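PDB 4DNA: probable glutathione reductase from Sinorhizobium meliloti, which probably catalyses the NADPH-dependent reduction of glutathione disulfide to glutathione, working as a homodimer with one FAD per subunit. Local coordinates for residues I351-I356 with G404-G409; E367-R372 with V395-R400. All coordinates share one frame; numbering follows the deposited sequence.

Contact 1 (I351-I356 with G404-G409)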
# COMPACT_ATOMS: atom_id res chain seq x y z
N ILE A 351 -1.10 -2.98 11.30
CA ILE A 351 -1.34 -1.62 11.74
C ILE A 351 -0.34 -0.70 11.01
O ILE A 351 0.77 -1.10 10.69
CB ILE A 351 -1.33 -1.51 13.28
CG1 ILE A 351 -2.49 -2.36 13.84
CG2 ILE A 351 -1.49 -0.07 13.73
CD1 ILE A 351 -2.42 -2.69 15.31
N GLY A 352 -0.79 0.51 10.69
CA GLY A 352 0.06 1.57 10.19
C GLY A 352 -0.40 2.84 10.89
O GLY A 352 -1.60 3.10 10.98
N THR A 353 0.54 3.62 11.41
CA THR A 353 0.17 4.75 12.24
C THR A 353 1.15 5.90 12.19
O THR A 353 2.34 5.69 12.19
CB THR A 353 -0.14 4.31 13.71
OG1 THR A 353 -0.76 5.39 14.41
CG2 THR A 353 1.12 3.88 14.44
N VAL A 354 0.60 7.11 12.12
CA VAL A 354 1.35 8.37 12.14
C VAL A 354 0.59 9.29 13.07
O VAL A 354 -0.65 9.23 13.13
CB VAL A 354 1.29 9.14 10.81
CG1 VAL A 354 2.54 9.99 10.66
CG2 VAL A 354 1.10 8.22 9.61
N GLY A 355 1.33 10.15 13.76
CA GLY A 355 0.73 11.17 14.59
C GLY A 355 0.21 10.59 15.89
O GLY A 355 0.66 9.53 16.30
N ILE A 356 -0.74 11.29 16.49
CA ILE A 356 -1.18 11.03 17.87
C ILE A 356 -2.57 10.36 17.97
O ILE A 356 -3.39 10.48 17.06
CB ILE A 356 -1.17 12.35 18.67
CG1 ILE A 356 -2.11 13.38 18.02
CG2 ILE A 356 0.25 12.89 18.77
CD1 ILE A 356 -2.34 14.66 18.80
N GLY A 404 -3.33 12.93 13.37
CA GLY A 404 -3.20 11.50 13.56
C GLY A 404 -3.97 10.78 12.48
O GLY A 404 -5.10 11.17 12.12
N ALA A 405 -3.33 9.75 11.93
CA ALA A 405 -3.92 8.79 11.00
C ALA A 405 -3.54 7.38 11.44
O ALA A 405 -2.37 7.12 11.75
CB ALA A 405 -3.44 9.05 9.59
N HIS A 406 -4.54 6.49 11.48
CA HIS A 406 -4.41 5.12 11.97
C HIS A 406 -5.17 4.18 11.09
O HIS A 406 -6.36 4.39 10.81
CB HIS A 406 -4.95 5.04 13.39
CG HIS A 406 -4.54 6.19 14.26
ND1 HIS A 406 -3.35 6.21 14.92
CD2 HIS A 406 -5.18 7.38 14.56
CE1 HIS A 406 -3.25 7.36 15.60
NE2 HIS A 406 -4.37 8.08 15.38
N ILE A 407 -4.48 3.12 10.67
CA ILE A 407 -4.99 2.14 9.71
C ILE A 407 -4.83 0.75 10.27
O ILE A 407 -3.74 0.37 10.69
CB ILE A 407 -4.22 2.16 8.36
CG1 ILE A 407 -4.00 3.59 7.84
CG2 ILE A 407 -4.96 1.32 7.32
CD1 ILE A 407 -5.26 4.31 7.41
N LEU A 408 -5.92 -0.00 10.29
CA LEU A 408 -5.85 -1.42 10.59
C LEU A 408 -6.31 -2.17 9.34
O LEU A 408 -7.45 -2.00 8.89
CB LEU A 408 -6.74 -1.75 11.78
CG LEU A 408 -6.79 -3.22 12.20
CD1 LEU A 408 -5.41 -3.69 12.64
CD2 LEU A 408 -7.80 -3.40 13.32
N GLY A 409 -5.43 -2.97 8.76
CA GLY A 409 -5.77 -3.65 7.53
C GLY A 409 -4.60 -3.76 6.58
O GLY A 409 -3.48 -3.35 6.90

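Contact 2 (E367-R372 with V395-R400)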
# COMPACT_ATOMS: atom_id res chain seq x y z
N GLU A 367 -11.02 21.01 20.76
CA GLU A 367 -12.02 20.58 19.80
C GLU A 367 -11.36 19.76 18.73
O GLU A 367 -10.45 20.23 18.04
CB GLU A 367 -12.67 21.79 19.17
CG GLU A 367 -14.16 21.93 19.46
CD GLU A 367 -15.02 21.35 18.35
OE1 GLU A 367 -16.00 22.02 17.94
OE2 GLU A 367 -14.73 20.23 17.87
N ILE A 368 -11.78 18.51 18.58
CA ILE A 368 -11.22 17.70 17.51
C ILE A 368 -12.32 17.12 16.65
O ILE A 368 -13.46 16.98 17.10
CB ILE A 368 -10.29 16.58 18.01
CG1 ILE A 368 -10.97 15.77 19.11
CG2 ILE A 368 -8.98 17.16 18.51
CD1 ILE A 368 -10.29 14.45 19.37
N GLU A 369 -11.98 16.80 15.40
CA GLU A 369 -12.91 16.07 14.54
C GLU A 369 -12.28 14.74 14.18
O GLU A 369 -11.07 14.65 13.91
CB GLU A 369 -13.27 16.89 13.29
CG GLU A 369 -13.95 18.22 13.61
CD GLU A 369 -13.81 19.31 12.53
OE1 GLU A 369 -12.85 19.28 11.73
OE2 GLU A 369 -14.67 20.21 12.51
N VAL A 370 -13.09 13.69 14.24
CA VAL A 370 -12.63 12.32 13.98
C VAL A 370 -13.37 11.74 12.78
O VAL A 370 -14.61 11.87 12.65
CB VAL A 370 -12.77 11.42 15.22
CG1 VAL A 370 -12.36 10.00 14.92
CG2 VAL A 370 -11.94 11.98 16.37
N TYR A 371 -12.60 11.12 11.89
CA TYR A 371 -13.10 10.61 10.64
C TYR A 371 -12.80 9.11 10.59
O TYR A 371 -11.66 8.70 10.36
CB TYR A 371 -12.49 11.41 9.48
CG TYR A 371 -12.90 12.90 9.44
CD1 TYR A 371 -12.23 13.86 10.21
CD2 TYR A 371 -13.94 13.35 8.62
CE1 TYR A 371 -12.58 15.20 10.16
CE2 TYR A 371 -14.30 14.69 8.57
CZ TYR A 371 -13.62 15.61 9.35
OH TYR A 371 -13.96 16.94 9.32
N ARG A 372 -13.82 8.29 10.85
CA ARG A 372 -13.64 6.86 11.08
C ARG A 372 -14.34 6.05 10.00
O ARG A 372 -15.51 6.26 9.70
CB ARG A 372 -14.20 6.47 12.45
CG ARG A 372 -13.67 5.15 13.00
CD ARG A 372 -14.49 4.60 14.16
NE ARG A 372 -13.98 3.31 14.62
CZ ARG A 372 -14.50 2.12 14.30
NH1 ARG A 372 -15.58 2.02 13.52
NH2 ARG A 372 -13.95 1.01 14.77
N VAL A 395 -8.30 15.07 13.57
CA VAL A 395 -8.16 16.42 13.03
C VAL A 395 -8.39 17.54 14.07
O VAL A 395 -9.33 17.47 14.87
CB VAL A 395 -9.14 16.62 11.87
CG1 VAL A 395 -9.32 18.09 11.51
CG2 VAL A 395 -8.69 15.78 10.68
N ASN A 396 -7.54 18.56 14.04
CA ASN A 396 -7.72 19.71 14.91
C ASN A 396 -8.76 20.68 14.33
O ASN A 396 -8.53 21.26 13.28
CB ASN A 396 -6.40 20.42 15.17
CG ASN A 396 -6.52 21.57 16.17
OD1 ASN A 396 -7.60 22.13 16.38
ND2 ASN A 396 -5.41 21.93 16.77
N ALA A 397 -9.87 20.85 15.05
CA ALA A 397 -10.98 21.69 14.59
C ALA A 397 -10.58 23.13 14.30
O ALA A 397 -11.15 23.75 13.41
CB ALA A 397 -12.13 21.66 15.59
N ALA A 398 -9.61 23.64 15.05
CA ALA A 398 -9.10 25.00 14.89
C ALA A 398 -8.25 25.21 13.63
O ALA A 398 -8.28 26.28 13.07
CB ALA A 398 -8.32 25.41 16.12
N ASP A 399 -7.48 24.20 13.25
CA ASP A 399 -6.56 24.24 12.12
C ASP A 399 -7.11 23.64 10.88
O ASP A 399 -6.84 24.07 9.81
CB ASP A 399 -5.43 23.29 12.42
CG ASP A 399 -4.47 23.85 13.31
OD1 ASP A 399 -4.38 25.07 13.34
OD2 ASP A 399 -3.79 23.08 13.99
N ARG A 400 -7.82 22.56 11.08
CA ARG A 400 -8.11 21.54 10.09
C ARG A 400 -6.92 20.57 9.87
O ARG A 400 -6.98 19.69 9.01
CB ARG A 400 -8.65 22.17 8.79
CG ARG A 400 -10.01 22.82 9.00
CD ARG A 400 -11.05 21.75 9.27
NE ARG A 400 -11.57 21.24 8.00
CZ ARG A 400 -12.09 20.03 7.81
NH1 ARG A 400 -12.16 19.16 8.81
NH2 ARG A 400 -12.52 19.68 6.61
O HOH W 1 -8.80 22.82 18.80

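Contact 1 (I351-I356 with G404-G409)
Strand 351-355 and the 404-408 part of strand 402-408, both in the dimerisation domain, run antiparallel at 175° and illustrate how side chains can add to a backbone pairing. Four backbone hydrogen bonds join them, two within each hydrogen-bonded pair, Gly352 with Ile407 and Val354 with Ala405. The straightest runs from Val354 N to Ala405 O (3.0 Å, 174° at the hydrogen), nearly along the C=O axis, whereas Ala405 N meets Val354 O from above the carbonyl plane.

Side-chain polar bonds centre on His406, whose CG is anti to its carbonyl carbon. The imidazole thereby leans across to the partner strand and is held at its edge through both of its nitrogens: His406 ND1 shares a hydrogen bond with Thr353 OG1 (2.8 Å), and His406 NE2 gives a weak one to Ile356 O (3.1 Å). Together they would fix the rotation of the ring.

The apolar contact is Ile351 CG1 against Leu408 CD1, the two chains crossing obliquely. At Gly355 and Gly404, whose CA atoms lie 4.1 Å apart, the backbones close in.

Helix 211-223 meets the face bearing Ile351, His406 and Leu408 through Met213, helix 412-424 covers that of Val354, Ala405 and Ile407, and strands 343-345 and 389-396 flank the pair.

Contact 2 (E367-R372 with V395-R400)
The guanidinium of Arg400 is approached at its edge, near its plane, by Glu369 OE1 and Tyr371 OH, and a single nitrogen, NH1, serves both. The bond from Arg400 NH1 to Tyr371 OH (2.9 Å) is the better one; that from NH1 to Glu369 OE1 (3.0 Å) is weak as a hydrogen bond, bent to 130°, but forms a salt bridge. The carboxylate stands almost upright to the guanidinium, at 81°, while the phenol ring is turned 45° from it. Bends at chi2 and chi3 bring the Arg400 tip back to strand 367-375, where Glu369 reaches out with its chain extended beyond CG. Arg400 NH2 has a second carboxylate, Asp430. Val395 touches both acceptor residues, its CG1 near Glu369 OE1 and its CG2 4.0 Å from Tyr371 CE1, oblique to the ring.

Here strand 389-396 ends against strand 367-375 in the antiparallel sheet of the dimerisation domain, with Glu369 and Val395 as a hydrogen-bonded pair. Asn396 then opens an Asx turn, OD1 accepting from Ala398 N (2.8 Å). As the chain turns away, Ala397 N still reaches Glu367 O (3.1 Å) from above the carbonyl plane, and the Ala397 CB rests 3.6 Å from Glu367 CB. A water donates to both Glu367 O and Asn396 OD1.

In the fold
From the N terminus the chain passes through the FAD- and nucleotide-binding parts before reaching the dimerisation domain, where strand 351-355 supplies the first half of contact 1. Helix 358-364 follows, then strand 367-375, the first half of contact 2. The chain returns along strand 389-396, and contact 2 closes the shorter loop, with 22 residues between its segments. A turn leads into strand 402-408, which completes contact 1 and closes the longer loop of 47 intervening residues, so contact 2 is enclosed by contact 1 without crossing it. Strands 389-396 and 402-408 are neighbours, so both contacts belong to one antiparallel sheet, their centres 15 Å apart; contact 1 lies nearer the chain's centre.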